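PDB 7CUP: 2,5-dihydroxypyridine 5,6-dioxygenase from Pseudomonas putida KT2440, which catalyses the iron-dependent, dioxygenolytic cleavage of the 2,5-dihydroxypyridine ring between carbons 5 and 6, giving N-formylmaleamate in aerobic nicotinate degradation. Local coordinates for residues L208-F219 with C317-N325; G262-P272 with A294-P305. All blocks are in the same frame, centred on the assembly; numbering follows the deposited sequence.

How the contacts relate
Both contacts are buried, and both supply ligands to the same iron. The strands 299-303 of contact 2 and 319-323 of contact 1 are consecutive in the chain and adjacent in one antiparallel sheet; along the chain, contact 2 is nested inside the loop closed by contact 1. Contact 2 is extended antiparallel pairing, interrupted by a beta bulge, and supplies H265 and S302 to the metal; contact 1 lies at the sheet's outermost strand, supplies H318 and D320, and trades most backbone bonds for leucine packing and a carboxylate-guanidinium pair. L323 N to F299 O at 2.7 Å and L319 O to S302 OG at 2.8 Å, both probable hydrogen bonds, join the two.

Contact 1 (L208-F219 with C317-N325); sequences LVLDVGDIILPF and CHLDIPLRN. With FE (Fe (III) ion), chain G.
L217 and D320 form a single antiparallel, hydrogen-bonded bridge, L217 N giving to D320 O at 2.8 Å and D320 N to L217 O at 3.1 Å, whereas strand 208-210 runs nearly perpendicular to strand 319-323, at 86°. Beyond the bridge, side chains carry much of the contact. D214 OD1 takes two N-H groups of R324, the backbone N at 3.0 Å and NH1 at 3.2 Å, which reach it from opposite faces of the carboxylate. NH1 lies in a salt bridge here and also donates to V212 O, so that one nitrogen ties down both ends of the V212-D214 segment. Bends at chi2 and chi3 fold the arginine back to this point; its NH2 turns to E246 of a second subunit. D214 OD2 is bound by D211 N across a type II turn, and a water bridges D214 OD1 to P322 O. L323 CD2 lies over the carboxylate face that R324 N approaches and packs against L210 CG, the leucines crossing at about a right angle, while I321 CG2 meets L210 CG at 3.8 Å. At the other end L319 CD2 rests on P218 CD, just after a cis peptide. On the iron side, H318 NE2 binds at 2.2 Å and D320 OD1 at 2.3 Å; T73 O holds H318 ND1 and R293 pairs with D320 OD2, second-shell contacts that would help orient both ligands. Strand 227-232 covers L208, L210 and I216, helix 243-253 covers F219 and L319, and F301 of strand 299-303 packs on L208, I321 and L323.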
loop_
_atom_site.group_PDB
_atom_site.type_symbol
_atom_site.label_atom_id
_atom_site.label_comp_id
_atom_site.label_asym_id
_atom_site.label_seq_id
_atom_site.Cartn_x
_atom_site.Cartn_y
_atom_site.Cartn_z
ATOM N N LEU A 208 38.610 29.970 -11.858
ATOM C CA LEU A 208 38.332 28.553 -11.528
ATOM C C LEU A 208 37.993 27.828 -12.826
ATOM O O LEU A 208 37.056 28.250 -13.507
ATOM C CB LEU A 208 37.205 28.478 -10.495
ATOM C CG LEU A 208 37.587 28.979 -9.103
ATOM C CD1 LEU A 208 36.344 29.266 -8.271
ATOM C CD2 LEU A 208 38.534 28.009 -8.384
ATOM N N VAL A 209 38.786 26.807 -13.163
ATOM C CA VAL A 209 38.561 25.973 -14.377
ATOM C C VAL A 209 37.897 24.664 -13.934
ATOM O O VAL A 209 38.505 23.875 -13.173
ATOM C CB VAL A 209 39.865 25.724 -15.163
ATOM C CG1 VAL A 209 39.675 24.690 -16.275
ATOM C CG2 VAL A 209 40.425 27.039 -15.708
ATOM N N LEU A 210 36.684 24.440 -14.404
ATOM C CA LEU A 210 36.094 23.085 -14.331
ATOM C C LEU A 210 36.805 22.294 -15.421
ATOM O O LEU A 210 36.626 22.616 -16.587
ATOM C CB LEU A 210 34.582 23.147 -14.554
ATOM C CG LEU A 210 33.750 23.617 -13.367
ATOM C CD1 LEU A 210 34.092 25.048 -12.985
ATOM C CD2 LEU A 210 32.273 23.514 -13.700
ATOM N N ASP A 211 37.666 21.365 -15.044
ATOM C CA ASP A 211 38.374 20.513 -16.025
ATOM C C ASP A 211 37.421 19.427 -16.507
ATOM O O ASP A 211 36.349 19.242 -15.893
ATOM C CB ASP A 211 39.632 19.904 -15.432
ATOM C CG ASP A 211 40.599 19.403 -16.487
ATOM O OD1 ASP A 211 40.323 19.624 -17.677
ATOM O OD2 ASP A 211 41.617 18.834 -16.106
ATOM N N VAL A 212 37.798 18.755 -17.595
ATOM C CA VAL A 212 37.156 17.483 -18.030
ATOM C C VAL A 212 37.123 16.615 -16.768
ATOM O O VAL A 212 38.148 16.562 -16.065
ATOM C CB VAL A 212 37.911 16.813 -19.206
ATOM C CG1 VAL A 212 37.341 15.439 -19.543
ATOM C CG2 VAL A 212 37.922 17.682 -20.459
ATOM N N GLY A 213 35.958 16.061 -16.432
ATOM C CA GLY A 213 35.799 15.191 -15.252
ATOM C C GLY A 213 35.310 15.939 -14.023
ATOM O O GLY A 213 34.881 15.269 -13.068
ATOM N N ASP A 214 35.363 17.270 -13.998
ATOM C CA ASP A 214 34.874 18.006 -12.812
ATOM C C ASP A 214 33.352 18.040 -12.868
ATOM O O ASP A 214 32.787 17.689 -13.906
ATOM C CB ASP A 214 35.546 19.366 -12.673
ATOM C CG ASP A 214 36.982 19.244 -12.190
ATOM O OD1 ASP A 214 37.274 18.246 -11.503
ATOM O OD2 ASP A 214 37.797 20.151 -12.494
ATOM N N ILE A 215 32.706 18.443 -11.780
ATOM C CA ILE A 215 31.248 18.186 -11.599
ATOM C C ILE A 215 30.515 19.496 -11.309
ATOM O O ILE A 215 31.036 20.326 -10.542
ATOM C CB ILE A 215 31.050 17.127 -10.493
ATOM C CG1 ILE A 215 31.731 15.816 -10.889
ATOM C CG2 ILE A 215 29.576 16.927 -10.170
ATOM C CD1 ILE A 215 31.575 14.693 -9.881
ATOM N N ILE A 216 29.305 19.624 -11.836
ATOM C CA ILE A 216 28.337 20.648 -11.372
ATOM C C ILE A 216 27.130 19.961 -10.731
ATOM O O ILE A 216 26.545 19.099 -11.382
ATOM C CB ILE A 216 27.923 21.600 -12.495
ATOM C CG1 ILE A 216 29.149 22.210 -13.174
ATOM C CG2 ILE A 216 27.005 22.647 -11.904
ATOM C CD1 ILE A 216 28.824 22.966 -14.401
ATOM N N LEU A 217 26.804 20.352 -9.491
ATOM C CA LEU A 217 25.556 19.969 -8.794
ATOM C C LEU A 217 24.641 21.192 -8.780
ATOM O O LEU A 217 25.119 22.278 -8.492
ATOM C CB LEU A 217 25.950 19.509 -7.388
ATOM C CG LEU A 217 26.998 18.402 -7.322
ATOM C CD1 LEU A 217 27.338 18.084 -5.889
ATOM C CD2 LEU A 217 26.519 17.140 -8.028
ATOM N N PRO A 218 23.322 21.093 -9.058
ATOM C CA PRO A 218 22.615 19.811 -9.237
ATOM C C PRO A 218 22.532 19.166 -10.636
ATOM O O PRO A 218 21.742 18.264 -10.773
ATOM C CB PRO A 218 21.177 20.187 -8.834
ATOM C CG PRO A 218 21.036 21.600 -9.336
ATOM C CD PRO A 218 22.399 22.244 -9.127
ATOM N N PHE A 219 23.353 19.555 -11.613
ATOM C CA PHE A 219 23.297 18.958 -12.971
ATOM C C PHE A 219 23.737 17.489 -12.891
ATOM O O PHE A 219 23.267 16.685 -13.691
ATOM C CB PHE A 219 24.156 19.692 -14.006
ATOM C CG PHE A 219 23.952 21.186 -14.141
ATOM C CD1 PHE A 219 22.834 21.817 -13.627
ATOM C CD2 PHE A 219 24.909 21.966 -14.778
ATOM C CE1 PHE A 219 22.677 23.192 -13.750
ATOM C CE2 PHE A 219 24.743 23.341 -14.915
ATOM C CZ PHE A 219 23.641 23.954 -14.367
ATOM N N CYS A 317 18.979 30.487 -6.756
ATOM C CA CYS A 317 19.889 29.711 -7.641
ATOM C C CYS A 317 21.159 29.302 -6.880
ATOM O O CYS A 317 21.934 30.173 -6.488
ATOM C CB CYS A 317 20.234 30.511 -8.881
ATOM S SG CYS A 317 21.262 29.597 -10.051
ATOM N N HIS A 318 21.385 27.998 -6.722
ATOM C CA HIS A 318 22.494 27.439 -5.918
ATOM C C HIS A 318 23.229 26.338 -6.695
ATOM O O HIS A 318 22.585 25.329 -7.086
ATOM C CB HIS A 318 21.921 26.929 -4.602
ATOM C CG HIS A 318 22.926 26.166 -3.821
ATOM N ND1 HIS A 318 22.825 24.812 -3.623
ATOM C CD2 HIS A 318 24.082 26.560 -3.263
ATOM C CE1 HIS A 318 23.866 24.392 -2.947
ATOM N NE2 HIS A 318 24.642 25.445 -2.709
ATOM N N LEU A 319 24.543 26.492 -6.877
ATOM C CA LEU A 319 25.423 25.445 -7.472
ATOM C C LEU A 319 26.515 25.059 -6.478
ATOM O O LEU A 319 27.004 25.946 -5.754
ATOM C CB LEU A 319 26.050 25.957 -8.769
ATOM C CG LEU A 319 25.063 26.458 -9.816
ATOM C CD1 LEU A 319 25.827 26.990 -11.022
ATOM C CD2 LEU A 319 24.079 25.370 -10.243
ATOM N N ASP A 320 26.801 23.757 -6.394
ATOM C CA ASP A 320 27.971 23.158 -5.711
ATOM C C ASP A 320 28.839 22.560 -6.797
ATOM O O ASP A 320 28.311 21.787 -7.644
ATOM C CB ASP A 320 27.571 22.122 -4.664
ATOM C CG ASP A 320 27.052 22.770 -3.396
ATOM O OD1 ASP A 320 27.404 23.921 -3.171
ATOM O OD2 ASP A 320 26.272 22.132 -2.678
ATOM N N ILE A 321 30.119 22.910 -6.778
ATOM C CA ILE A 321 31.077 22.533 -7.852
ATOM C C ILE A 321 32.367 22.049 -7.209
ATOM O O ILE A 321 33.160 22.864 -6.751
ATOM C CB ILE A 321 31.326 23.723 -8.790
ATOM C CG1 ILE A 321 30.019 24.218 -9.398
ATOM C CG2 ILE A 321 32.355 23.337 -9.834
ATOM C CD1 ILE A 321 30.141 25.497 -10.214
ATOM N N PRO A 322 32.611 20.724 -7.169
ATOM C CA PRO A 322 33.893 20.167 -6.744
ATOM C C PRO A 322 34.901 20.037 -7.895
ATOM O O PRO A 322 34.537 19.614 -8.964
ATOM C CB PRO A 322 33.549 18.765 -6.225
ATOM C CG PRO A 322 32.223 18.408 -6.893
ATOM C CD PRO A 322 31.628 19.671 -7.469
ATOM N N LEU A 323 36.160 20.377 -7.628
ATOM C CA LEU A 323 37.271 20.254 -8.603
ATOM C C LEU A 323 38.276 19.241 -8.075
ATOM O O LEU A 323 38.530 19.233 -6.845
ATOM C CB LEU A 323 37.916 21.625 -8.800
ATOM C CG LEU A 323 36.958 22.747 -9.133
ATOM C CD1 LEU A 323 37.713 24.057 -9.182
ATOM C CD2 LEU A 323 36.240 22.475 -10.451
ATOM N N ARG A 324 38.814 18.421 -8.978
ATOM C CA ARG A 324 39.887 17.439 -8.705
ATOM C C ARG A 324 41.262 18.067 -8.948
ATOM O O ARG A 324 41.329 19.070 -9.673
ATOM C CB ARG A 324 39.844 16.297 -9.720
ATOM C CG ARG A 324 38.922 15.164 -9.342
ATOM C CD ARG A 324 38.213 14.703 -10.584
ATOM N NE ARG A 324 39.022 14.174 -11.677
ATOM C CZ ARG A 324 39.196 14.748 -12.876
ATOM N NH1 ARG A 324 38.715 15.960 -13.188
ATOM N NH2 ARG A 324 39.890 14.076 -13.766
ATOM N N ASN A 325 42.312 17.425 -8.426
ATOM C CA ASN A 325 43.727 17.633 -8.849
ATOM C C ASN A 325 44.219 19.015 -8.441
ATOM O O ASN A 325 45.222 19.450 -9.010
ATOM C CB ASN A 325 43.907 17.531 -10.364
ATOM C CG ASN A 325 43.416 16.209 -10.896
ATOM O OD1 ASN A 325 43.493 15.221 -10.182
ATOM N ND2 ASN A 325 42.892 16.193 -12.120
HETATM FE FE FE G . 26.587 25.477 -1.689
HETATM O O HOH W 1 42.079 19.172 -13.006
HETATM O O HOH W 2 40.224 20.420 -11.736
HETATM O O HOH W 3 35.398 16.959 -9.482
HETATM O O HOH W 4 25.710 23.754 -0.416
HETATM O O HOH W 5 25.471 27.316 -0.741
#

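Contact 2 (G262-P272 with A294-P305); sequences GISHIGWGLQP and AFYGNFLFSTGP. With FE (Fe (III) ion), chain G.
H265 NE2 (2.2 Å) and S302 OG (2.3 Å) bind the iron from neighbouring strands; H318, D320 and two waters complete the site. With chi1 at 179°, OG of S302 turns away from its own backbone N and reaches the iron and L319 O. S302 CB sits over one face of the H265 imidazole, 3.4 Å from its centroid, a CH-pi contact, while the iron bond at NE2 and a water between ND1 and L300 O hold the ring at both nitrogens. At the G262 end of the pairing, S264 OG donates to P305 O at 2.7 Å. The antiparallel strands 263-269 and 299-303 slip by one residue at a beta bulge spanning S264 and H265; S264 N to S302 O is nearly straight at 171°. Farther on, G269 O receives G297 N, and A294 O receives Q271 N. On the face bearing I263, I266 and W268, I266 CG2 packs against F299 CZ and F301 CB. Y296 CB meets P272 CA, its ring edge facing the L270 carbonyl carbon. Strand 194-197 flanks 263-269 and strand 319-323 flanks 299-303, while helix 136-151 covers W268, L270 and P272.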
loop_
_atom_site.group_PDB
_atom_site.type_symbol
_atom_site.label_atom_id
_atom_site.label_comp_id
_atom_site.label_asym_id
_atom_site.label_seq_id
_atom_site.Cartn_x
_atom_site.Cartn_y
_atom_site.Cartn_z
ATOM N N GLY A 262 27.363 35.177 -7.454
ATOM C CA GLY A 262 28.215 35.382 -6.269
ATOM C C GLY A 262 28.848 34.084 -5.785
ATOM O O GLY A 262 28.130 33.083 -5.659
ATOM N N ILE A 263 30.131 34.109 -5.438
ATOM C CA ILE A 263 30.800 32.951 -4.810
ATOM C C ILE A 263 30.372 32.878 -3.349
ATOM O O ILE A 263 30.446 33.905 -2.619
ATOM C CB ILE A 263 32.315 33.004 -4.960
ATOM C CG1 ILE A 263 32.727 33.104 -6.431
ATOM C CG2 ILE A 263 32.942 31.799 -4.290
ATOM C CD1 ILE A 263 32.280 31.930 -7.314
ATOM N N SER A 264 29.898 31.696 -2.956
ATOM C CA SER A 264 29.445 31.378 -1.582
ATOM C C SER A 264 30.547 30.576 -0.893
ATOM O O SER A 264 31.639 31.110 -0.709
ATOM C CB SER A 264 28.107 30.676 -1.609
ATOM O OG SER A 264 27.066 31.645 -1.652
ATOM N N HIS A 265 30.296 29.335 -0.498
ATOM C CA HIS A 265 31.229 28.621 0.397
ATOM C C HIS A 265 32.369 28.041 -0.435
ATOM O O HIS A 265 32.190 27.818 -1.654
ATOM C CB HIS A 265 30.482 27.640 1.311
ATOM C CG HIS A 265 29.757 26.550 0.611
ATOM N ND1 HIS A 265 30.396 25.404 0.183
ATOM C CD2 HIS A 265 28.455 26.417 0.294
ATOM C CE1 HIS A 265 29.517 24.603 -0.391
ATOM N NE2 HIS A 265 28.322 25.209 -0.339
ATOM N N ILE A 266 33.521 27.866 0.205
ATOM C CA ILE A 266 34.784 27.406 -0.424
ATOM C C ILE A 266 35.422 26.521 0.622
ATOM O O ILE A 266 35.354 26.891 1.793
ATOM C CB ILE A 266 35.649 28.622 -0.832
ATOM C CG1 ILE A 266 35.831 29.613 0.316
ATOM C CG2 ILE A 266 35.049 29.325 -2.029
ATOM C CD1 ILE A 266 36.863 30.688 0.028
ATOM N N GLY A 267 35.922 25.359 0.251
ATOM C CA GLY A 267 36.433 24.427 1.260
ATOM C C GLY A 267 37.021 23.209 0.605
ATOM O O GLY A 267 37.230 23.238 -0.610
ATOM N N TRP A 268 37.276 22.163 1.372
ATOM C CA TRP A 268 37.871 20.930 0.813
ATOM C C TRP A 268 37.302 19.698 1.515
ATOM O O TRP A 268 36.742 19.835 2.609
ATOM C CB TRP A 268 39.405 21.017 0.822
ATOM C CG TRP A 268 40.088 20.963 2.151
ATOM C CD1 TRP A 268 40.651 19.866 2.722
ATOM C CD2 TRP A 268 40.327 22.050 3.064
ATOM N NE1 TRP A 268 41.188 20.183 3.939
ATOM C CE2 TRP A 268 41.028 21.518 4.165
ATOM C CE3 TRP A 268 40.032 23.413 3.053
ATOM C CZ2 TRP A 268 41.452 22.297 5.241
ATOM C CZ3 TRP A 268 40.414 24.181 4.133
ATOM C CH2 TRP A 268 41.121 23.630 5.205
ATOM N N GLY A 269 37.422 18.558 0.845
ATOM C CA GLY A 269 36.782 17.299 1.227
ATOM C C GLY A 269 37.723 16.454 2.017
ATOM O O GLY A 269 38.924 16.450 1.668
ATOM N N LEU A 270 37.204 15.761 3.027
ATOM C CA LEU A 270 38.002 14.923 3.957
ATOM C C LEU A 270 37.367 13.546 4.092
ATOM O O LEU A 270 37.685 12.851 5.078
ATOM C CB LEU A 270 38.099 15.651 5.302
ATOM C CG LEU A 270 39.059 16.851 5.315
ATOM C CD1 LEU A 270 38.947 17.635 6.610
ATOM C CD2 LEU A 270 40.499 16.419 5.085
ATOM N N GLN A 271 36.553 13.130 3.119
ATOM C CA GLN A 271 35.814 11.834 3.187
ATOM C C GLN A 271 36.376 10.820 2.181
ATOM O O GLN A 271 35.960 10.747 1.028
ATOM C CB GLN A 271 34.309 12.081 2.985
ATOM C CG GLN A 271 33.443 10.857 3.225
ATOM C CD GLN A 271 33.808 10.095 4.473
ATOM O OE1 GLN A 271 34.617 9.171 4.449
ATOM N NE2 GLN A 271 33.147 10.450 5.564
ATOM N N PRO A 272 37.306 9.944 2.603
ATOM C CA PRO A 272 37.878 8.962 1.689
ATOM C C PRO A 272 36.900 7.843 1.301
ATOM O O PRO A 272 37.140 7.172 0.311
ATOM C CB PRO A 272 39.069 8.423 2.486
ATOM C CG PRO A 272 38.618 8.529 3.920
ATOM C CD PRO A 272 37.834 9.824 3.971
ATOM N N ALA A 294 31.969 15.594 -0.964
ATOM C CA ALA A 294 32.777 15.217 0.217
ATOM C C ALA A 294 34.095 14.527 -0.158
ATOM O O ALA A 294 34.909 14.387 0.754
ATOM C CB ALA A 294 31.993 14.371 1.200
ATOM N N PHE A 295 34.316 14.078 -1.385
ATOM C CA PHE A 295 35.438 13.146 -1.653
ATOM C C PHE A 295 36.765 13.798 -1.208
ATOM O O PHE A 295 36.994 15.014 -1.398
ATOM C CB PHE A 295 35.418 12.635 -3.089
ATOM C CG PHE A 295 35.722 13.615 -4.207
ATOM C CD1 PHE A 295 37.015 13.772 -4.679
ATOM C CD2 PHE A 295 34.702 14.265 -4.898
ATOM C CE1 PHE A 295 37.281 14.587 -5.769
ATOM C CE2 PHE A 295 34.975 15.091 -5.979
ATOM C CZ PHE A 295 36.267 15.266 -6.407
ATOM N N TYR A 296 37.619 12.985 -0.599
ATOM C CA TYR A 296 38.927 13.369 -0.015
ATOM C C TYR A 296 39.741 14.198 -1.024
ATOM O O TYR A 296 40.037 13.705 -2.124
ATOM C CB TYR A 296 39.643 12.079 0.381
ATOM C CG TYR A 296 40.861 12.218 1.265
ATOM C CD1 TYR A 296 40.731 12.422 2.629
ATOM C CD2 TYR A 296 42.140 12.040 0.762
ATOM C CE1 TYR A 296 41.835 12.486 3.469
ATOM C CE2 TYR A 296 43.255 12.087 1.590
ATOM C CZ TYR A 296 43.103 12.322 2.944
ATOM O OH TYR A 296 44.179 12.394 3.774
ATOM N N GLY A 297 40.083 15.439 -0.689
ATOM C CA GLY A 297 41.028 16.243 -1.495
ATOM C C GLY A 297 40.368 17.057 -2.598
ATOM O O GLY A 297 41.084 17.707 -3.356
ATOM N N ASN A 298 39.041 17.092 -2.682
ATOM C CA ASN A 298 38.364 17.977 -3.655
ATOM C C ASN A 298 38.541 19.423 -3.164
ATOM O O ASN A 298 38.844 19.642 -1.980
ATOM C CB ASN A 298 36.901 17.534 -3.916
ATOM C CG ASN A 298 35.889 17.891 -2.836
ATOM O OD1 ASN A 298 36.159 18.693 -1.941
ATOM N ND2 ASN A 298 34.692 17.320 -2.920
ATOM N N PHE A 299 38.370 20.377 -4.064
ATOM C CA PHE A 299 38.039 21.782 -3.736
ATOM C C PHE A 299 36.572 21.972 -4.105
ATOM O O PHE A 299 36.204 21.710 -5.257
ATOM C CB PHE A 299 38.914 22.778 -4.495
ATOM C CG PHE A 299 38.491 24.203 -4.285
ATOM C CD1 PHE A 299 38.580 24.782 -3.036
ATOM C CD2 PHE A 299 37.957 24.940 -5.313
ATOM C CE1 PHE A 299 38.154 26.087 -2.827
ATOM C CE2 PHE A 299 37.567 26.253 -5.119
ATOM C CZ PHE A 299 37.645 26.818 -3.867
ATOM N N LEU A 300 35.766 22.389 -3.144
ATOM C CA LEU A 300 34.318 22.591 -3.345
ATOM C C LEU A 300 34.048 24.066 -3.181
ATOM O O LEU A 300 34.288 24.587 -2.076
ATOM C CB LEU A 300 33.532 21.782 -2.310
ATOM C CG LEU A 300 32.015 21.906 -2.409
ATOM C CD1 LEU A 300 31.506 21.367 -3.747
ATOM C CD2 LEU A 300 31.350 21.176 -1.247
ATOM N N PHE A 301 33.525 24.690 -4.220
ATOM C CA PHE A 301 32.955 26.043 -4.091
ATOM C C PHE A 301 31.486 25.997 -4.474
ATOM O O PHE A 301 31.040 25.030 -5.110
ATOM C CB PHE A 301 33.720 27.077 -4.917
ATOM C CG PHE A 301 33.656 26.926 -6.407
ATOM C CD1 PHE A 301 34.403 25.952 -7.047
ATOM C CD2 PHE A 301 32.872 27.778 -7.168
ATOM C CE1 PHE A 301 34.355 25.826 -8.426
ATOM C CE2 PHE A 301 32.834 27.652 -8.548
ATOM C CZ PHE A 301 33.578 26.678 -9.170
ATOM N N SER A 302 30.798 27.065 -4.106
ATOM C CA SER A 302 29.351 27.217 -4.299
ATOM C C SER A 302 29.053 28.626 -4.826
ATOM O O SER A 302 29.940 29.512 -4.724
ATOM C CB SER A 302 28.631 26.911 -3.010
ATOM O OG SER A 302 27.238 27.084 -3.202
ATOM N N THR A 303 27.845 28.805 -5.363
ATOM C CA THR A 303 27.363 30.080 -5.937
ATOM C C THR A 303 25.992 30.411 -5.349
ATOM O O THR A 303 25.285 29.476 -4.913
ATOM C CB THR A 303 27.306 30.012 -7.462
ATOM O OG1 THR A 303 26.225 29.158 -7.851
ATOM C CG2 THR A 303 28.617 29.550 -8.060
ATOM N N GLY A 304 25.643 31.699 -5.365
ATOM C CA GLY A 304 24.310 32.211 -5.029
ATOM C C GLY A 304 24.227 32.650 -3.569
ATOM O O GLY A 304 25.056 33.432 -3.104
ATOM N N PRO A 305 23.225 32.144 -2.816
ATOM C CA PRO A 305 22.842 32.733 -1.534
ATOM C C PRO A 305 23.918 32.560 -0.456
ATOM O O PRO A 305 24.650 31.586 -0.486
ATOM C CB PRO A 305 21.581 31.953 -1.126
ATOM C CG PRO A 305 21.687 30.625 -1.871
ATOM C CD PRO A 305 22.428 30.948 -3.154
HETATM FE FE FE G . 26.587 25.477 -1.689
HETATM O O HOH W 6 32.791 24.257 -0.026
HETATM O O HOH W 5 25.471 27.316 -0.741
HETATM O O HOH W 4 25.710 23.754 -0.416
#